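Local coordinates for 2-oxoadipate dioxygenase/decarboxylase, chloroplastic/amyloplastic (Oryza sativa, PDB 6W1K), which uses iron(II) and molecular oxygen to decarboxylate and hydroxylate 2-oxoadipate to D-2-hydroxyglutarate, a step of lysine breakdown in plant plastids, at residues 234-239 and 291-295; 92-97 and 299-304. All blocks are in the same frame, centred on the assembly; numbering follows the deposited sequence.

Contact 1: 234-239 and 291-295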
ATOM      1  N   SER A 234      -0.378  -8.161  15.242  1.00 47.53           N
ATOM      2  CA  SER A 234      -1.183  -7.126  15.820  1.00 50.37           C
ATOM      3  C   SER A 234      -1.357  -7.586  17.236  1.00 51.45           C
ATOM      4  O   SER A 234      -1.348  -8.750  17.608  1.00 49.23           O
ATOM      5  CB  SER A 234      -2.478  -6.892  15.234  1.00 59.04           C
ATOM      6  OG  SER A 234      -3.201  -8.073  15.232  1.00 66.29           O
ATOM      7  N   PRO A 235      -1.661  -6.678  18.358  1.00 51.06           N
ATOM      8  CA  PRO A 235      -1.834  -7.025  19.775  1.00 52.67           C
ATOM      9  C   PRO A 235      -2.940  -8.046  20.024  1.00 53.30           C
ATOM     10  O   PRO A 235      -2.842  -8.824  20.974  1.00 53.24           O
ATOM     11  CB  PRO A 235      -2.144  -5.671  20.431  1.00 52.89           C
ATOM     12  CG  PRO A 235      -1.507  -4.666  19.552  1.00 53.12           C
ATOM     13  CD  PRO A 235      -1.645  -5.218  18.142  1.00 52.75           C
ATOM     14  N   ASP A 236      -3.988  -8.079  19.201  1.00 54.41           N
ATOM     15  CA  ASP A 236      -4.999  -9.118  19.346  1.00 56.01           C
ATOM     16  C   ASP A 236      -4.591 -10.428  18.686  1.00 52.17           C
ATOM     17  O   ASP A 236      -5.334 -11.406  18.775  1.00 51.77           O
ATOM     18  CB  ASP A 236      -6.349  -8.637  18.775  1.00 58.60           C
ATOM     19  CG  ASP A 236      -6.291  -8.270  17.263  1.00 61.61           C
ATOM     20  OD1 ASP A 236      -5.266  -8.476  16.596  1.00 59.21           O
ATOM     21  OD2 ASP A 236      -7.294  -7.770  16.715  1.00 66.25           O
ATOM     22  N   GLY A 237      -3.452 -10.465  18.002  1.00 51.33           N
ATOM     23  CA  GLY A 237      -2.983 -11.681  17.377  1.00 50.13           C
ATOM     24  C   GLY A 237      -3.584 -12.010  16.025  1.00 47.35           C
ATOM     25  O   GLY A 237      -3.141 -12.982  15.403  1.00 47.11           O
ATOM     26  N   LEU A 238      -4.545 -11.220  15.531  1.00 45.86           N
ATOM     27  CA  LEU A 238      -5.361 -11.591  14.376  1.00 45.03           C
ATOM     28  C   LEU A 238      -4.887 -11.007  13.052  1.00 43.88           C
ATOM     29  O   LEU A 238      -5.320 -11.481  11.993  1.00 44.23           O
ATOM     30  CB  LEU A 238      -6.812 -11.153  14.616  1.00 46.26           C
ATOM     31  CG  LEU A 238      -7.376 -11.643  15.957  1.00 48.87           C
ATOM     32  CD1 LEU A 238      -8.821 -11.186  16.128  1.00 51.68           C
ATOM     33  CD2 LEU A 238      -7.272 -13.164  16.119  1.00 47.70           C
ATOM     34  N   LEU A 239      -4.013 -10.006  13.072  1.00 42.16           N
ATOM     35  CA  LEU A 239      -3.474  -9.430  11.851  1.00 41.01           C
ATOM     36  C   LEU A 239      -1.965  -9.617  11.877  1.00 38.45           C
ATOM     37  O   LEU A 239      -1.282  -9.071  12.753  1.00 38.34           O
ATOM     38  CB  LEU A 239      -3.857  -7.964  11.725  1.00 40.77           C
ATOM     39  CG  LEU A 239      -3.222  -7.259  10.519  1.00 42.96           C
ATOM     40  CD1 LEU A 239      -3.683  -7.888   9.179  1.00 40.99           C
ATOM     41  CD2 LEU A 239      -3.584  -5.765  10.593  1.00 42.24           C
ATOM     42  N   ARG A 291     -10.361 -10.690  10.948  1.00 37.44           N
ATOM     43  CA  ARG A 291      -9.964  -9.379  11.436  1.00 40.03           C
ATOM     44  C   ARG A 291      -9.794  -8.418  10.268  1.00 37.04           C
ATOM     45  O   ARG A 291      -9.036  -8.683   9.330  1.00 36.23           O
ATOM     46  CB  ARG A 291      -8.671  -9.502  12.242  1.00 45.65           C
ATOM     47  CG  ARG A 291      -7.885  -8.193  12.373  1.00 52.32           C
ATOM     48  CD  ARG A 291      -8.486  -7.299  13.452  1.00 50.47           C
ATOM     49  NE  ARG A 291      -7.462  -6.641  14.273  1.00 47.58           N
ATOM     50  CZ  ARG A 291      -6.839  -5.511  13.950  1.00 45.51           C
ATOM     51  NH1 ARG A 291      -7.112  -4.877  12.800  1.00 43.34           N
ATOM     52  NH2 ARG A 291      -5.931  -5.009  14.778  1.00 44.38           N
ATOM     53  N   ASP A 292     -10.521  -7.309  10.322  1.00 35.15           N
ATOM     54  CA  ASP A 292     -10.466  -6.296   9.286  1.00 36.02           C
ATOM     55  C   ASP A 292      -9.586  -5.128   9.725  1.00 35.60           C
ATOM     56  O   ASP A 292      -9.168  -5.011  10.876  1.00 37.49           O
ATOM     57  CB  ASP A 292     -11.872  -5.802   8.927  1.00 37.14           C
ATOM     58  CG  ASP A 292     -11.952  -5.249   7.502  1.00 38.90           C
ATOM     59  OD1 ASP A 292     -10.877  -5.150   6.834  1.00 38.55           O
ATOM     60  OD2 ASP A 292     -13.088  -4.909   7.066  1.00 39.99           O
ATOM     61  N   GLY A 293      -9.287  -4.267   8.767  1.00 33.84           N
ATOM     62  CA  GLY A 293      -8.579  -3.046   9.076  1.00 32.53           C
ATOM     63  C   GLY A 293      -7.086  -3.268   9.275  1.00 30.95           C
ATOM     64  O   GLY A 293      -6.488  -4.217   8.757  1.00 29.08           O
ATOM     65  N   PHE A 294      -6.490  -2.386  10.067  1.00 32.65           N
ATOM     66  CA  PHE A 294      -5.033  -2.262  10.150  1.00 33.85           C
ATOM     67  C   PHE A 294      -4.655  -2.002  11.603  1.00 35.27           C
ATOM     68  O   PHE A 294      -5.516  -1.897  12.477  1.00 35.27           O
ATOM     69  CB  PHE A 294      -4.541  -1.159   9.214  1.00 33.29           C
ATOM     70  CG  PHE A 294      -4.821  -1.434   7.762  1.00 33.48           C
ATOM     71  CD1 PHE A 294      -3.873  -2.064   6.969  1.00 35.24           C
ATOM     72  CD2 PHE A 294      -6.038  -1.079   7.204  1.00 31.73           C
ATOM     73  CE1 PHE A 294      -4.146  -2.332   5.647  1.00 36.33           C
ATOM     74  CE2 PHE A 294      -6.329  -1.331   5.877  1.00 32.38           C
ATOM     75  CZ  PHE A 294      -5.381  -1.942   5.090  1.00 34.36           C
ATOM     76  N   GLU A 295      -3.359  -1.915  11.873  1.00 37.07           N
ATOM     77  CA  GLU A 295      -2.893  -1.795  13.254  1.00 39.35           C
ATOM     78  C   GLU A 295      -1.691  -0.870  13.288  1.00 36.85           C
ATOM     79  O   GLU A 295      -0.712  -1.082  12.565  1.00 33.90           O
ATOM     80  CB  GLU A 295      -2.557  -3.175  13.835  1.00 46.72           C
ATOM     81  CG  GLU A 295      -2.669  -3.226  15.365  1.00 55.70           C
ATOM     82  CD  GLU A 295      -1.389  -2.752  16.029  1.00 58.27           C
ATOM     83  OE1 GLU A 295      -0.315  -3.075  15.483  1.00 57.57           O
ATOM     84  OE2 GLU A 295      -1.445  -2.065  17.082  1.00 60.62           O
TER
HETATM   85  O   HOH W   1      -5.227  -5.062  17.965  1.00 35.88           O
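R291 reaches from its own loop to the beta turn 234-237, and each part of its long side chain has a different task. CB lies against CB of L238 at 3.4 Å, and CG passes on to CB of L239 at 4.1 Å. Bends at chi2 (80°) and chi3 then swing the guanidinium over L239, whose CB covers one of its faces. At the edge, NE donates to the syn lone pair of D236 OD2, 2.7 Å away and nearly straight (163°), in a salt bridge whose two flat groups are turned 69° apart. NH1 turns back to its own loop and binds D292 O at 2.8 Å, while NH2 meets a water. The flat guanidinium suits the place because its N-H groups point three ways.

D236 is itself held by the turn: OD1 accepts from S234 OG and, from above the carboxylate plane, from the backbone N of L238, which probably helps to hold OD2 turned to R291. P235, whose ring-restricted phi suits the second position of the turn, brings CD to 3.3 Å from CD of E295, whose OE1 accepts from the backbone N of N298.

The arrangement is a type I beta turn carrying an Asx turn, joined by a salt bridge to a loop that brings F294 to the 2-oxoadipate pocket and ends in the E295 N-cap of helix 296-302.

Contact 2: 92-97 and 299-304. With OOG (2-oxoadipic acid), chain F.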
ATOM      1  N   PHE A  92       0.857   8.379  13.230  1.00 33.50           N
ATOM      2  CA  PHE A  92       2.243   7.938  13.397  1.00 34.40           C
ATOM      3  C   PHE A  92       3.042   9.143  13.844  1.00 36.45           C
ATOM      4  O   PHE A  92       3.696   9.801  13.018  1.00 34.50           O
ATOM      5  CB  PHE A  92       2.776   7.330  12.101  1.00 32.72           C
ATOM      6  CG  PHE A  92       1.953   6.207  11.625  1.00 32.55           C
ATOM      7  CD1 PHE A  92       0.842   6.443  10.814  1.00 31.64           C
ATOM      8  CD2 PHE A  92       2.206   4.912  12.050  1.00 31.68           C
ATOM      9  CE1 PHE A  92       0.018   5.403  10.419  1.00 31.95           C
ATOM     10  CE2 PHE A  92       1.379   3.867  11.649  1.00 31.65           C
ATOM     11  CZ  PHE A  92       0.290   4.123  10.825  1.00 32.23           C
ATOM     12  N   PRO A  93       3.026   9.462  15.153  1.00 40.48           N
ATOM     13  CA  PRO A  93       3.653  10.716  15.608  1.00 43.48           C
ATOM     14  C   PRO A  93       5.143  10.830  15.311  1.00 45.62           C
ATOM     15  O   PRO A  93       5.586  11.912  14.908  1.00 45.47           O
ATOM     16  CB  PRO A  93       3.395  10.728  17.133  1.00 43.56           C
ATOM     17  CG  PRO A  93       2.281   9.780  17.368  1.00 43.29           C
ATOM     18  CD  PRO A  93       2.343   8.746  16.252  1.00 41.97           C
ATOM     19  N   ALA A  94       5.941   9.778  15.538  1.00 51.12           N
ATOM     20  CA  ALA A  94       7.390   9.885  15.352  1.00 56.54           C
ATOM     21  C   ALA A  94       7.752  10.171  13.896  1.00 48.96           C
ATOM     22  O   ALA A  94       8.692  10.932  13.609  1.00 45.82           O
ATOM     23  CB  ALA A  94       8.073   8.597  15.822  1.00 56.03           C
ATOM     24  N   LYS A  95       7.041   9.554  12.970  1.00 45.75           N
ATOM     25  CA  LYS A  95       7.268   9.751  11.551  1.00 42.89           C
ATOM     26  C   LYS A  95       6.478  10.918  10.973  1.00 40.01           C
ATOM     27  O   LYS A  95       6.657  11.237   9.791  1.00 39.08           O
ATOM     28  CB  LYS A  95       6.906   8.483  10.783  1.00 44.16           C
ATOM     29  CG  LYS A  95       7.817   7.285  11.047  1.00 44.37           C
ATOM     30  CD  LYS A  95       7.237   6.016  10.354  1.00 45.15           C
ATOM     31  CE  LYS A  95       8.285   4.910  10.267  1.00 43.61           C
ATOM     32  NZ  LYS A  95       8.462   4.277  11.605  1.00 43.43           N
ATOM     33  N   LYS A  96       5.620  11.557  11.769  1.00 37.60           N
ATOM     34  CA  LYS A  96       4.853  12.728  11.341  1.00 36.59           C
ATOM     35  C   LYS A  96       3.936  12.390  10.168  1.00 33.36           C
ATOM     36  O   LYS A  96       3.870  13.120   9.177  1.00 32.20           O
ATOM     37  CB  LYS A  96       5.791  13.891  10.993  1.00 40.45           C
ATOM     38  CG  LYS A  96       6.865  14.127  12.093  1.00 45.07           C
ATOM     39  CD  LYS A  96       7.424  15.529  12.162  1.00 50.03           C
ATOM     40  CE  LYS A  96       8.529  15.656  13.267  1.00 59.18           C
ATOM     41  NZ  LYS A  96       8.906  17.075  13.473  1.00 66.45           N
ATOM     42  N   LEU A  97       3.202  11.282  10.306  1.00 32.18           N
ATOM     43  CA  LEU A  97       2.285  10.799   9.288  1.00 31.70           C
ATOM     44  C   LEU A  97       0.883  10.609   9.859  1.00 31.72           C
ATOM     45  O   LEU A  97       0.706  10.373  11.049  1.00 31.11           O
ATOM     46  CB  LEU A  97       2.754   9.452   8.718  1.00 32.71           C
ATOM     47  CG  LEU A  97       4.221   9.290   8.311  1.00 33.54           C
ATOM     48  CD1 LEU A  97       4.541   7.820   7.983  1.00 35.09           C
ATOM     49  CD2 LEU A  97       4.512  10.206   7.128  1.00 32.91           C
ATOM     50  N   ALA A 299       1.823  -1.209  11.143  1.00 35.88           N
ATOM     51  CA  ALA A 299       2.057  -0.272  10.058  1.00 34.59           C
ATOM     52  C   ALA A 299       3.322   0.532  10.291  1.00 35.38           C
ATOM     53  O   ALA A 299       4.078   0.786   9.351  1.00 34.99           O
ATOM     54  CB  ALA A 299       0.860   0.662   9.940  1.00 33.50           C
ATOM     55  N   ASP A 300       3.551   0.957  11.543  1.00 36.86           N
ATOM     56  CA  ASP A 300       4.711   1.784  11.849  1.00 40.36           C
ATOM     57  C   ASP A 300       5.993   1.136  11.355  1.00 41.73           C
ATOM     58  O   ASP A 300       6.870   1.821  10.836  1.00 42.72           O
ATOM     59  CB  ASP A 300       4.797   2.054  13.356  1.00 43.41           C
ATOM     60  CG  ASP A 300       5.813   3.143  13.715  1.00 46.47           C
ATOM     61  OD1 ASP A 300       5.991   4.110  12.944  1.00 48.38           O
ATOM     62  OD2 ASP A 300       6.436   3.039  14.796  1.00 47.62           O
ATOM     63  N   LYS A 301       6.108  -0.187  11.470  1.00 40.34           N
ATOM     64  CA  LYS A 301       7.342  -0.866  11.095  1.00 41.55           C
ATOM     65  C   LYS A 301       7.371  -1.228   9.615  1.00 37.75           C
ATOM     66  O   LYS A 301       8.448  -1.297   9.010  1.00 38.10           O
ATOM     67  CB  LYS A 301       7.520  -2.124  11.950  1.00 47.02           C
ATOM     68  CG  LYS A 301       7.533  -1.877  13.473  1.00 55.92           C
ATOM     69  CD  LYS A 301       8.850  -1.191  13.916  1.00 64.40           C
ATOM     70  CE  LYS A 301       8.840  -0.794  15.413  1.00 73.58           C
ATOM     71  NZ  LYS A 301       8.812   0.693  15.616  1.00 78.52           N
ATOM     72  N   ILE A 302       6.206  -1.416   9.008  1.00 35.19           N
ATOM     73  CA  ILE A 302       6.145  -1.752   7.591  1.00 35.25           C
ATOM     74  C   ILE A 302       6.523  -0.548   6.744  1.00 33.51           C
ATOM     75  O   ILE A 302       7.093  -0.713   5.661  1.00 32.08           O
ATOM     76  CB  ILE A 302       4.741  -2.286   7.238  1.00 36.17           C
ATOM     77  CG1 ILE A 302       4.500  -3.609   7.962  1.00 40.22           C
ATOM     78  CG2 ILE A 302       4.572  -2.509   5.733  1.00 35.59           C
ATOM     79  CD1 ILE A 302       3.058  -4.105   7.901  1.00 44.10           C
ATOM     80  N   PHE A 303       6.261   0.680   7.237  1.00 33.59           N
ATOM     81  CA  PHE A 303       6.708   1.882   6.528  1.00 34.54           C
ATOM     82  C   PHE A 303       8.205   1.819   6.230  1.00 33.34           C
ATOM     83  O   PHE A 303       8.686   2.440   5.277  1.00 32.99           O
ATOM     84  CB  PHE A 303       6.443   3.167   7.346  1.00 35.45           C
ATOM     85  CG  PHE A 303       5.044   3.719   7.206  1.00 37.23           C
ATOM     86  CD1 PHE A 303       4.568   4.161   5.973  1.00 36.25           C
ATOM     87  CD2 PHE A 303       4.215   3.811   8.310  1.00 36.36           C
ATOM     88  CE1 PHE A 303       3.284   4.664   5.846  1.00 34.94           C
ATOM     89  CE2 PHE A 303       2.915   4.304   8.190  1.00 35.48           C
ATOM     90  CZ  PHE A 303       2.452   4.735   6.956  1.00 35.28           C
ATOM     91  N   GLU A 304       8.955   1.103   7.056  1.00 33.95           N
ATOM     92  CA  GLU A 304      10.399   1.092   6.950  1.00 36.34           C
ATOM     93  C   GLU A 304      10.917   0.120   5.896  1.00 33.77           C
ATOM     94  O   GLU A 304      12.141   0.029   5.698  1.00 32.92           O
ATOM     95  CB  GLU A 304      10.985   0.800   8.334  1.00 41.74           C
ATOM     96  CG  GLU A 304      10.665   1.928   9.330  1.00 51.91           C
ATOM     97  CD  GLU A 304      11.362   1.787  10.664  1.00 62.03           C
ATOM     98  OE1 GLU A 304      12.529   1.336  10.675  1.00 62.21           O
ATOM     99  OE2 GLU A 304      10.733   2.137  11.697  1.00 61.77           O
TER
HETATM  100  C2  OOG F 402       2.156   1.947   4.156  1.00 78.91           C
HETATM  101  C3  OOG F 402       2.631   1.079   5.322  1.00 79.22           C
HETATM  102  C4  OOG F 402       1.440   0.663   6.193  1.00 79.11           C
HETATM  103  C6  OOG F 402       0.099  -1.604   6.468  1.00 77.31           C
HETATM  104  O4  OOG F 402      -0.138  -1.374   7.681  1.00 77.02           O
HETATM  105  O3  OOG F 402      -0.141  -2.735   5.993  1.00 76.29           O
HETATM  106  C5  OOG F 402       0.678  -0.511   5.577  1.00 78.50           C
HETATM  107  C1  OOG F 402       3.330   2.575   3.391  1.00 77.90           C
HETATM  108  O1  OOG F 402       3.148   3.502   2.682  1.00 76.90           O
HETATM  109  O2  OOG F 402       4.627   2.073   3.506  1.00 77.46           O
HETATM  110  O5  OOG F 402       0.528  -0.583   4.410  1.00 78.85           O
HETATM  111  O   HOH W   2       5.718   6.646  13.905  1.00 44.06           O
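F303 wedges its ring between L97 and the bound 2-oxoadipate, where the last turn of helix 296-302 runs into a 3-10 segment and packs on a beta hairpin whose turn contains a G1 beta bulge at K96 and L97. One face of the F303 ring receives the methyl CD1 of L97, a CH-pi contact 3.8 Å from the centroid and only 8° off the normal. On the opposite face lies C3 of the substrate, displaced toward the rim. The edge of the same ring points into the face of F92: CE2 of F303 stands over the centre of that face, the planes are 85° apart and the centroids 5.0 Å, a T-shaped pair. Phenylalanine thus offers two broad faces and a thin edge, and all three are used.

F92 in turn leans on the helix, its CZ 3.6 Å from CB of A299. The small methyl of A299 touches both this ring and O4 of 2-oxoadipate. F123 and S125 of strand 121-127 also touch F303, so the helix packs on the hairpin and on a further strand of the same sheet.

Outside the aromatic cluster, K95 lays its extended chain past CB of F303, bending only at chi4 (76°) to turn the amine onto the helix. Its charge is probably offset by salt bridges to D300 and E304, one helical turn apart; E304 OE2 is met on its anti side, somewhat out of the carboxylate plane. K301 adds a weak salt bridge to D300 OD2. A water links D300 OD1 to the backbone N of K95, although its bond to that N is weak. On D300, NZ of K95 grips both the backbone O at 3.0 Å and, from above the carboxylate plane, the side-chain OD1 at 2.8 Å.

Overall arrangement
From the N terminus the chain first reaches 92-97, the turn of the hairpin formed by strands 85-92 and 97-103, and then runs through some two hundred residues before 299-304 returns to it and closes contact 2. Nested inside that large loop is contact 1, which closes a shorter one: from turn 234-239 through strands 239-243, 248-252 and 258-271 to 291-295. The second segments adjoin, 291-295 leading directly into helix 296-302. The centres of the two contacts lie about 17 Å apart. Contact 1 ties the helix's entry to the turn before strand 239-243, contact 2 its exit to hairpin 85-103; F294 in the first and A299, I302 and F303 in the second line the 2-oxoadipate pocket.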